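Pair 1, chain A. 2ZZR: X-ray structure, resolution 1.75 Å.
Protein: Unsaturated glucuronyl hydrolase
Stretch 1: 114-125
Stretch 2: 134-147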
# COMPACT_ATOMS: atom_id res chain seq x y z
N ASP A 114 3.95 -3.06 11.08
CA ASP A 114 2.83 -3.22 10.14
C ASP A 114 1.44 -3.10 10.79
O ASP A 114 0.46 -3.66 10.27
CB ASP A 114 2.97 -4.52 9.34
CG ASP A 114 4.14 -4.48 8.37
OD1 ASP A 114 4.33 -3.45 7.69
OD2 ASP A 114 4.87 -5.49 8.27
N LEU A 115 1.37 -2.36 11.89
CA LEU A 115 0.11 -2.12 12.61
C LEU A 115 -0.93 -1.40 11.74
O LEU A 115 -2.13 -1.66 11.85
CB LEU A 115 0.36 -1.34 13.91
CG LEU A 115 0.75 -2.10 15.19
CD1 LEU A 115 -0.38 -3.01 15.66
CD2 LEU A 115 2.03 -2.89 15.01
N GLY A 116 -0.45 -0.51 10.87
CA GLY A 116 -1.31 0.23 9.96
C GLY A 116 -1.92 -0.66 8.88
O GLY A 116 -3.13 -0.62 8.66
N PHE A 117 -1.10 -1.46 8.22
CA PHE A 117 -1.61 -2.43 7.25
C PHE A 117 -2.69 -3.32 7.87
O PHE A 117 -3.68 -3.67 7.22
CB PHE A 117 -0.50 -3.34 6.71
CG PHE A 117 0.39 -2.69 5.67
CD1 PHE A 117 1.75 -2.97 5.65
CD2 PHE A 117 -0.13 -1.84 4.70
CE1 PHE A 117 2.59 -2.40 4.68
CE2 PHE A 117 0.70 -1.26 3.73
CZ PHE A 117 2.05 -1.55 3.72
N LEU A 118 -2.47 -3.70 9.13
CA LEU A 118 -3.39 -4.60 9.83
C LEU A 118 -4.67 -3.91 10.27
O LEU A 118 -5.77 -4.43 10.04
CB LEU A 118 -2.69 -5.25 11.03
CG LEU A 118 -1.74 -6.39 10.68
CD1 LEU A 118 -0.91 -6.79 11.88
CD2 LEU A 118 -2.49 -7.61 10.12
N TYR A 119 -4.53 -2.74 10.89
CA TYR A 119 -5.66 -2.10 11.58
C TYR A 119 -6.40 -1.04 10.79
O TYR A 119 -7.57 -0.79 11.04
CB TYR A 119 -5.23 -1.60 12.97
CG TYR A 119 -5.09 -2.76 13.92
CD1 TYR A 119 -6.13 -3.12 14.78
CD2 TYR A 119 -3.93 -3.55 13.92
CE1 TYR A 119 -6.01 -4.21 15.63
CE2 TYR A 119 -3.81 -4.65 14.77
CZ TYR A 119 -4.85 -4.97 15.62
OH TYR A 119 -4.75 -6.07 16.45
N THR A 120 -5.71 -0.41 9.83
CA THR A 120 -6.35 0.65 9.04
C THR A 120 -7.49 0.16 8.11
O THR A 120 -8.60 0.70 8.18
CB THR A 120 -5.31 1.49 8.25
OG1 THR A 120 -4.40 2.10 9.19
CG2 THR A 120 -6.02 2.57 7.43
N PRO A 121 -7.23 -0.86 7.26
CA PRO A 121 -8.28 -1.34 6.35
C PRO A 121 -9.34 -2.20 7.03
O PRO A 121 -10.34 -2.55 6.40
CB PRO A 121 -7.51 -2.17 5.32
CG PRO A 121 -6.05 -1.91 5.58
CD PRO A 121 -5.97 -1.58 7.02
N SER A 122 -9.12 -2.54 8.30
CA SER A 122 -10.06 -3.38 9.04
C SER A 122 -10.85 -2.56 10.06
O SER A 122 -12.07 -2.39 9.92
CB SER A 122 -9.29 -4.51 9.74
OG SER A 122 -8.36 -3.98 10.67
N CYS A 123 -10.15 -2.04 11.06
CA CYS A 123 -10.78 -1.34 12.17
C CYS A 123 -11.04 0.12 11.86
O CYS A 123 -12.16 0.60 12.03
CB CYS A 123 -9.93 -1.49 13.43
SG CYS A 123 -9.74 -3.22 13.90
N THR A 124 -10.03 0.84 11.39
CA THR A 124 -10.26 2.26 11.07
C THR A 124 -11.30 2.37 9.96
O THR A 124 -12.15 3.27 9.99
CB THR A 124 -8.96 2.99 10.70
OG1 THR A 124 -7.95 2.65 11.65
CG2 THR A 124 -9.17 4.50 10.75
N ALA A 125 -11.26 1.44 9.01
CA ALA A 125 -12.26 1.34 7.95
C ALA A 125 -13.68 1.33 8.51
O ALA A 125 -14.52 2.14 8.09
CB ALA A 125 -12.03 0.12 7.10
N LYS A 134 -15.76 -0.15 19.09
CA LYS A 134 -14.76 -1.21 19.28
C LYS A 134 -13.71 -1.15 18.17
O LYS A 134 -12.53 -1.44 18.41
CB LYS A 134 -15.41 -2.59 19.36
CG LYS A 134 -16.14 -2.84 20.68
CD LYS A 134 -16.57 -4.29 20.83
CE LYS A 134 -17.19 -4.55 22.20
NZ LYS A 134 -16.16 -4.67 23.27
N ALA A 135 -14.14 -0.77 16.97
CA ALA A 135 -13.22 -0.51 15.85
C ALA A 135 -12.28 0.65 16.18
O ALA A 135 -11.08 0.59 15.90
CB ALA A 135 -14.00 -0.25 14.57
N LEU A 136 -12.83 1.71 16.78
CA LEU A 136 -12.03 2.83 17.24
C LEU A 136 -11.05 2.40 18.34
O LEU A 136 -9.87 2.75 18.30
CB LEU A 136 -12.92 3.98 17.73
CG LEU A 136 -12.22 5.23 18.28
CD1 LEU A 136 -11.30 5.87 17.24
CD2 LEU A 136 -13.24 6.24 18.80
N GLU A 137 -11.55 1.65 19.32
CA GLU A 137 -10.74 1.16 20.43
C GLU A 137 -9.53 0.37 19.92
O GLU A 137 -8.40 0.61 20.35
CB GLU A 137 -11.59 0.29 21.35
CG GLU A 137 -10.86 -0.25 22.57
CD GLU A 137 -11.69 -1.25 23.36
OE1 GLU A 137 -11.10 -1.97 24.19
OE2 GLU A 137 -12.91 -1.33 23.13
N ALA A 138 -9.78 -0.56 19.00
CA ALA A 138 -8.72 -1.38 18.42
C ALA A 138 -7.70 -0.51 17.69
O ALA A 138 -6.49 -0.75 17.78
CB ALA A 138 -9.30 -2.43 17.49
N THR A 139 -8.19 0.49 16.96
CA THR A 139 -7.32 1.40 16.21
C THR A 139 -6.36 2.17 17.13
O THR A 139 -5.15 2.23 16.88
CB THR A 139 -8.15 2.40 15.35
OG1 THR A 139 -8.92 1.68 14.38
CG2 THR A 139 -7.23 3.36 14.62
N ILE A 140 -6.90 2.77 18.20
CA ILE A 140 -6.07 3.54 19.13
C ILE A 140 -5.04 2.64 19.82
O ILE A 140 -3.87 3.00 19.92
CB ILE A 140 -6.91 4.34 20.16
CG1 ILE A 140 -7.87 5.30 19.44
CG2 ILE A 140 -6.00 5.09 21.14
CD1 ILE A 140 -7.18 6.28 18.48
N LYS A 141 -5.48 1.46 20.26
CA LYS A 141 -4.56 0.50 20.88
C LYS A 141 -3.46 0.08 19.90
O LYS A 141 -2.29 -0.03 20.29
CB LYS A 141 -5.33 -0.71 21.42
CG LYS A 141 -6.12 -0.40 22.69
CD LYS A 141 -7.01 -1.56 23.09
CE LYS A 141 -7.68 -1.30 24.44
NZ LYS A 141 -8.46 -2.48 24.90
N ALA A 142 -3.83 -0.13 18.64
CA ALA A 142 -2.86 -0.43 17.57
C ALA A 142 -1.86 0.71 17.35
O ALA A 142 -0.67 0.47 17.16
CB ALA A 142 -3.57 -0.77 16.27
N ALA A 143 -2.35 1.95 17.38
CA ALA A 143 -1.50 3.13 17.25
C ALA A 143 -0.46 3.16 18.38
O ALA A 143 0.72 3.36 18.13
CB ALA A 143 -2.33 4.41 17.23
N ASP A 144 -0.92 2.93 19.61
CA ASP A 144 -0.01 2.88 20.76
C ASP A 144 1.02 1.76 20.61
O ASP A 144 2.20 1.93 20.95
CB ASP A 144 -0.80 2.70 22.07
CG ASP A 144 -1.60 3.94 22.43
OD1 ASP A 144 -1.23 5.04 21.97
OD2 ASP A 144 -2.60 3.80 23.16
N LYS A 145 0.58 0.62 20.08
CA LYS A 145 1.49 -0.50 19.81
C LYS A 145 2.57 -0.09 18.81
O LYS A 145 3.75 -0.38 19.01
CB LYS A 145 0.71 -1.73 19.31
CG LYS A 145 1.55 -2.99 19.15
CD LYS A 145 1.99 -3.56 20.50
CE LYS A 145 2.88 -4.79 20.32
NZ LYS A 145 4.25 -4.42 19.90
N LEU A 146 2.16 0.60 17.75
CA LEU A 146 3.10 1.09 16.74
C LEU A 146 4.10 2.10 17.32
O LEU A 146 5.29 2.05 17.00
CB LEU A 146 2.35 1.69 15.55
CG LEU A 146 3.21 2.14 14.36
CD1 LEU A 146 4.05 0.99 13.81
CD2 LEU A 146 2.34 2.76 13.28
N MET A 147 3.61 2.99 18.18
CA MET A 147 4.45 4.00 18.83
C MET A 147 5.61 3.40 19.64
O MET A 147 6.66 4.04 19.79
CB MET A 147 3.59 4.90 19.74
CG MET A 147 2.63 5.82 18.97
SD MET A 147 3.49 7.19 18.16
CE MET A 147 3.67 8.31 19.54

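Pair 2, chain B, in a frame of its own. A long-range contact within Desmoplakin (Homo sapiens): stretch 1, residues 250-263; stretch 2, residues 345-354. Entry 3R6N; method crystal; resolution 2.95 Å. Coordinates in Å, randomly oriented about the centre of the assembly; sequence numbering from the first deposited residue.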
# COMPACT_ATOMS: atom_id res chain seq x y z
N LYS B 250 -22.76 26.01 -0.63
CA LYS B 250 -21.48 25.56 -1.17
C LYS B 250 -20.49 25.21 -0.07
O LYS B 250 -19.70 24.28 -0.22
CB LYS B 250 -20.89 26.62 -2.10
CG LYS B 250 -21.68 26.81 -3.38
CD LYS B 250 -21.03 27.82 -4.31
CE LYS B 250 -21.85 27.99 -5.57
NZ LYS B 250 -21.30 29.05 -6.46
N ILE B 251 -20.53 25.95 1.03
CA ILE B 251 -19.62 25.66 2.14
C ILE B 251 -20.18 24.55 3.02
O ILE B 251 -19.60 24.21 4.06
CB ILE B 251 -19.29 26.91 2.98
CG1 ILE B 251 -20.45 27.30 3.89
CG2 ILE B 251 -18.90 28.07 2.08
CD1 ILE B 251 -20.15 28.51 4.74
N LEU B 252 -21.32 23.99 2.62
CA LEU B 252 -21.84 22.79 3.26
C LEU B 252 -21.38 21.57 2.47
O LEU B 252 -21.33 20.46 2.99
CB LEU B 252 -23.36 22.83 3.34
CG LEU B 252 -23.91 23.49 4.61
CD1 LEU B 252 -25.42 23.68 4.51
CD2 LEU B 252 -23.55 22.68 5.84
N GLU B 253 -21.06 21.80 1.20
CA GLU B 253 -20.50 20.77 0.35
C GLU B 253 -19.03 20.58 0.70
O GLU B 253 -18.45 19.52 0.44
CB GLU B 253 -20.65 21.14 -1.13
CG GLU B 253 -22.08 21.05 -1.64
CD GLU B 253 -22.25 21.61 -3.05
OE1 GLU B 253 -21.27 22.17 -3.58
OE2 GLU B 253 -23.35 21.48 -3.61
N TYR B 254 -18.43 21.61 1.28
CA TYR B 254 -17.05 21.52 1.76
C TYR B 254 -16.99 20.65 3.00
O TYR B 254 -16.13 19.79 3.13
CB TYR B 254 -16.50 22.91 2.08
CG TYR B 254 -16.30 23.79 0.87
CD1 TYR B 254 -15.93 23.26 -0.35
CD2 TYR B 254 -16.48 25.17 0.97
CE1 TYR B 254 -15.75 24.08 -1.46
CE2 TYR B 254 -16.31 25.99 -0.12
CZ TYR B 254 -15.94 25.44 -1.33
OH TYR B 254 -15.77 26.27 -2.42
N LYS B 255 -17.92 20.89 3.93
CA LYS B 255 -17.98 20.13 5.17
C LYS B 255 -17.92 18.63 4.89
O LYS B 255 -17.34 17.87 5.66
CB LYS B 255 -19.27 20.48 5.92
CG LYS B 255 -19.38 19.87 7.31
CD LYS B 255 -20.74 20.18 7.91
CE LYS B 255 -20.91 19.55 9.27
NZ LYS B 255 -22.32 19.64 9.75
N ARG B 256 -18.53 18.21 3.79
CA ARG B 256 -18.52 16.81 3.39
C ARG B 256 -17.19 16.42 2.75
O ARG B 256 -16.68 15.33 2.98
CB ARG B 256 -19.67 16.52 2.43
CG ARG B 256 -21.03 16.90 2.99
CD ARG B 256 -21.17 16.43 4.43
NE ARG B 256 -22.50 16.70 4.97
CZ ARG B 256 -22.91 16.29 6.17
NH1 ARG B 256 -22.09 15.59 6.95
NH2 ARG B 256 -24.13 16.58 6.59
N GLN B 257 -16.64 17.33 1.95
CA GLN B 257 -15.32 17.13 1.36
C GLN B 257 -14.27 17.12 2.47
O GLN B 257 -13.33 16.33 2.45
CB GLN B 257 -15.01 18.24 0.36
CG GLN B 257 -13.60 18.21 -0.20
CD GLN B 257 -13.22 19.48 -0.94
OE1 GLN B 257 -14.02 20.42 -1.04
NE2 GLN B 257 -12.00 19.52 -1.46
N VAL B 258 -14.44 18.02 3.43
CA VAL B 258 -13.51 18.18 4.54
C VAL B 258 -13.57 17.00 5.48
O VAL B 258 -12.53 16.51 5.93
CB VAL B 258 -13.82 19.46 5.35
CG1 VAL B 258 -13.07 19.45 6.67
CG2 VAL B 258 -13.48 20.69 4.53
N GLN B 259 -14.78 16.54 5.78
CA GLN B 259 -14.95 15.40 6.66
C GLN B 259 -14.32 14.14 6.06
O GLN B 259 -13.86 13.27 6.79
CB GLN B 259 -16.43 15.17 6.99
CG GLN B 259 -16.67 14.27 8.19
CD GLN B 259 -15.83 14.65 9.40
OE1 GLN B 259 -15.41 13.78 10.18
NE2 GLN B 259 -15.58 15.94 9.58
N ASN B 260 -14.28 14.06 4.74
CA ASN B 260 -13.61 12.95 4.07
C ASN B 260 -12.11 12.95 4.35
O ASN B 260 -11.52 11.90 4.62
CB ASN B 260 -13.87 12.96 2.56
CG ASN B 260 -15.30 12.59 2.21
OD1 ASN B 260 -15.68 12.52 1.04
ND2 ASN B 260 -16.11 12.33 3.24
N LEU B 261 -11.50 14.13 4.28
CA LEU B 261 -10.08 14.28 4.57
C LEU B 261 -9.77 13.92 6.01
O LEU B 261 -8.76 13.28 6.30
CB LEU B 261 -9.61 15.70 4.26
CG LEU B 261 -8.86 15.90 2.93
CD1 LEU B 261 -9.65 15.32 1.78
CD2 LEU B 261 -8.57 17.37 2.70
N VAL B 262 -10.63 14.35 6.93
CA VAL B 262 -10.46 14.00 8.33
C VAL B 262 -10.33 12.49 8.49
O VAL B 262 -9.46 12.00 9.21
CB VAL B 262 -11.64 14.50 9.19
CG1 VAL B 262 -11.48 14.05 10.64
CG2 VAL B 262 -11.75 16.01 9.12
N ASN B 263 -11.19 11.76 7.79
CA ASN B 263 -11.19 10.30 7.87
C ASN B 263 -9.95 9.66 7.24
O ASN B 263 -9.27 8.85 7.87
CB ASN B 263 -12.47 9.73 7.26
CG ASN B 263 -13.72 10.17 8.02
OD1 ASN B 263 -14.79 10.32 7.44
ND2 ASN B 263 -13.57 10.37 9.32
N LEU B 345 -2.46 18.16 9.49
CA LEU B 345 -2.96 18.86 8.32
C LEU B 345 -4.49 18.82 8.25
O LEU B 345 -5.13 19.82 7.91
CB LEU B 345 -2.36 18.28 7.04
CG LEU B 345 -2.73 18.97 5.73
CD1 LEU B 345 -2.49 20.47 5.82
CD2 LEU B 345 -1.96 18.38 4.57
N SER B 346 -5.07 17.67 8.58
CA SER B 346 -6.52 17.54 8.57
C SER B 346 -7.13 18.41 9.66
O SER B 346 -8.25 18.90 9.53
CB SER B 346 -6.95 16.08 8.74
OG SER B 346 -6.88 15.67 10.10
N CYS B 347 -6.40 18.58 10.75
CA CYS B 347 -6.86 19.42 11.85
C CYS B 347 -6.83 20.88 11.41
O CYS B 347 -7.76 21.64 11.68
CB CYS B 347 -5.99 19.22 13.08
SG CYS B 347 -6.43 20.25 14.50
N LYS B 348 -5.76 21.26 10.73
CA LYS B 348 -5.59 22.62 10.25
C LYS B 348 -6.71 22.96 9.27
O LYS B 348 -7.45 23.92 9.46
CB LYS B 348 -4.22 22.78 9.58
CG LYS B 348 -3.88 24.20 9.17
CD LYS B 348 -2.42 24.34 8.76
CE LYS B 348 -1.49 24.30 9.98
NZ LYS B 348 -1.64 25.52 10.83
N ILE B 349 -6.83 22.15 8.22
CA ILE B 349 -7.86 22.35 7.21
C ILE B 349 -9.24 22.49 7.84
O ILE B 349 -10.09 23.23 7.34
CB ILE B 349 -7.88 21.20 6.20
CG1 ILE B 349 -6.58 21.17 5.39
CG2 ILE B 349 -9.08 21.32 5.27
CD1 ILE B 349 -6.53 20.05 4.39
N GLU B 350 -9.47 21.77 8.93
CA GLU B 350 -10.78 21.78 9.58
C GLU B 350 -11.03 23.13 10.24
O GLU B 350 -12.17 23.60 10.27
CB GLU B 350 -10.87 20.66 10.61
CG GLU B 350 -12.30 20.23 10.92
CD GLU B 350 -12.36 19.02 11.84
OE1 GLU B 350 -11.68 19.05 12.89
OE2 GLU B 350 -13.08 18.05 11.51
N GLN B 351 -9.97 23.75 10.74
CA GLN B 351 -10.08 25.03 11.43
C GLN B 351 -10.27 26.19 10.45
O GLN B 351 -10.76 27.25 10.83
CB GLN B 351 -8.85 25.28 12.31
CG GLN B 351 -8.83 24.43 13.57
CD GLN B 351 -7.46 24.40 14.23
OE1 GLN B 351 -6.43 24.32 13.55
NE2 GLN B 351 -7.43 24.45 15.55
N TYR B 352 -9.88 25.98 9.20
CA TYR B 352 -10.13 26.98 8.16
C TYR B 352 -11.59 26.94 7.74
O TYR B 352 -12.22 27.99 7.58
CB TYR B 352 -9.23 26.74 6.94
CG TYR B 352 -7.80 27.20 7.14
CD1 TYR B 352 -6.81 26.30 7.52
CD2 TYR B 352 -7.44 28.52 6.96
CE1 TYR B 352 -5.50 26.71 7.71
CE2 TYR B 352 -6.13 28.94 7.15
CZ TYR B 352 -5.17 28.03 7.52
OH TYR B 352 -3.87 28.44 7.71
N TYR B 353 -12.14 25.74 7.59
CA TYR B 353 -13.56 25.59 7.32
C TYR B 353 -14.38 26.29 8.40
O TYR B 353 -15.32 27.01 8.10
CB TYR B 353 -13.94 24.11 7.24
CG TYR B 353 -15.43 23.87 7.38
CD1 TYR B 353 -16.24 23.72 6.27
CD2 TYR B 353 -16.02 23.81 8.64
CE1 TYR B 353 -17.60 23.51 6.40
CE2 TYR B 353 -17.37 23.60 8.79
CZ TYR B 353 -18.16 23.45 7.67
OH TYR B 353 -19.52 23.24 7.82
N GLU B 354 -14.00 26.07 9.66
CA GLU B 354 -14.70 26.67 10.79
C GLU B 354 -14.56 28.18 10.81
O GLU B 354 -15.47 28.89 11.23
CB GLU B 354 -14.17 26.09 12.11
CG GLU B 354 -14.39 24.60 12.28
CD GLU B 354 -15.82 24.25 12.64
OE1 GLU B 354 -16.67 25.17 12.71
OE2 GLU B 354 -16.10 23.05 12.85

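Both pairs set two helices side by side and nearly antiparallel. The angle between the N-to-C directions is 153° in pair 1 and 161° in pair 2, with the same negative sign of crossing, and N, CA and C of 14 central residues superpose with an RMSD of 0.7 Å. The axes approach to 7.9 Å in pair 1 and 9.1 Å in pair 2, yet the buried surface is almost identical, 474 and 475 Å². The packing problem is therefore to fill gaps of different width over the same backbone frame.

The clearest answer lies at two matched positions where large and small residues change sides. Tyr A119 coincides with Val B258 (CA atoms 0.4 Å apart after superposition), and Ala A142 with Tyr B353 (1.1 Å). In pair 1 the ring stands on the first helix, and the methyl of Ala A142 sits over one face of it: CB lies 3.7 Å from the centroid of the Tyr A119 ring, 23° off the normal, a CH-pi contact, and Ala A142 CB is 3.4 Å from Tyr A119 CG. In pair 2 the ring belongs to the second helix. Tyr B353, chi1 t, has 111 Å² covered by the opposing stretch, the largest area of any residue in either pair. Val B258 CG2 reaches Tyr B353 CB at 4.4 Å, while the ring edge meets the first helix, with Ile B251 O 3.2 Å from Tyr B353 CE1 and Tyr B254 CB 4.3 Å from Tyr B353 CD1. Leu A115, matched to Tyr B254 (1.9 Å), meets the same matched position, its CD1 lying 3.9 Å from Ala A142 CB.

A second difference concerns Ala A138 and Ile B349, whose CA atoms fall 0.4 Å apart and whose CA-to-CB bonds both point toward the other helix. The alanine methyl is met by Cys A123, with SG 3.7 Å from Ala A138 CB. The longer isoleucine extends CD1 to within 3.8 Å of Leu B261 CD2. Leu B261 superposes on Ser A122 (0.8 Å), not on the cysteine; the serine points sideways and its OG donates to Leu A118 O at 2.7 Å, within its own helix. Cys A123 lies in the wider pi-type turn at 120-124 and has no counterpart within 2.0 Å. Its backbone O comes 3.2 Å from Ala A135 CB, and the CA atoms of Cys A123 and Ala A135 are just 4.5 Å apart, a closeness compatible with the small methyl.

Polar groups also differ. Thr A139 matches Glu B350 (0.6 Å), both sideways. Thr A139 OG1 donates to Ala A135 O at 2.9 Å and lies 3.1 Å from Thr A124 OG1, as acceptor of a possible hydrogen bond whose proton has another acceptor within reach. Glu B350 also starts sideways, but the end of its longer chain comes nearer the first helix, bringing OE2 3.4 Å from Val B262 CG2, and pair 2 has no hydrogen bond between its stretches.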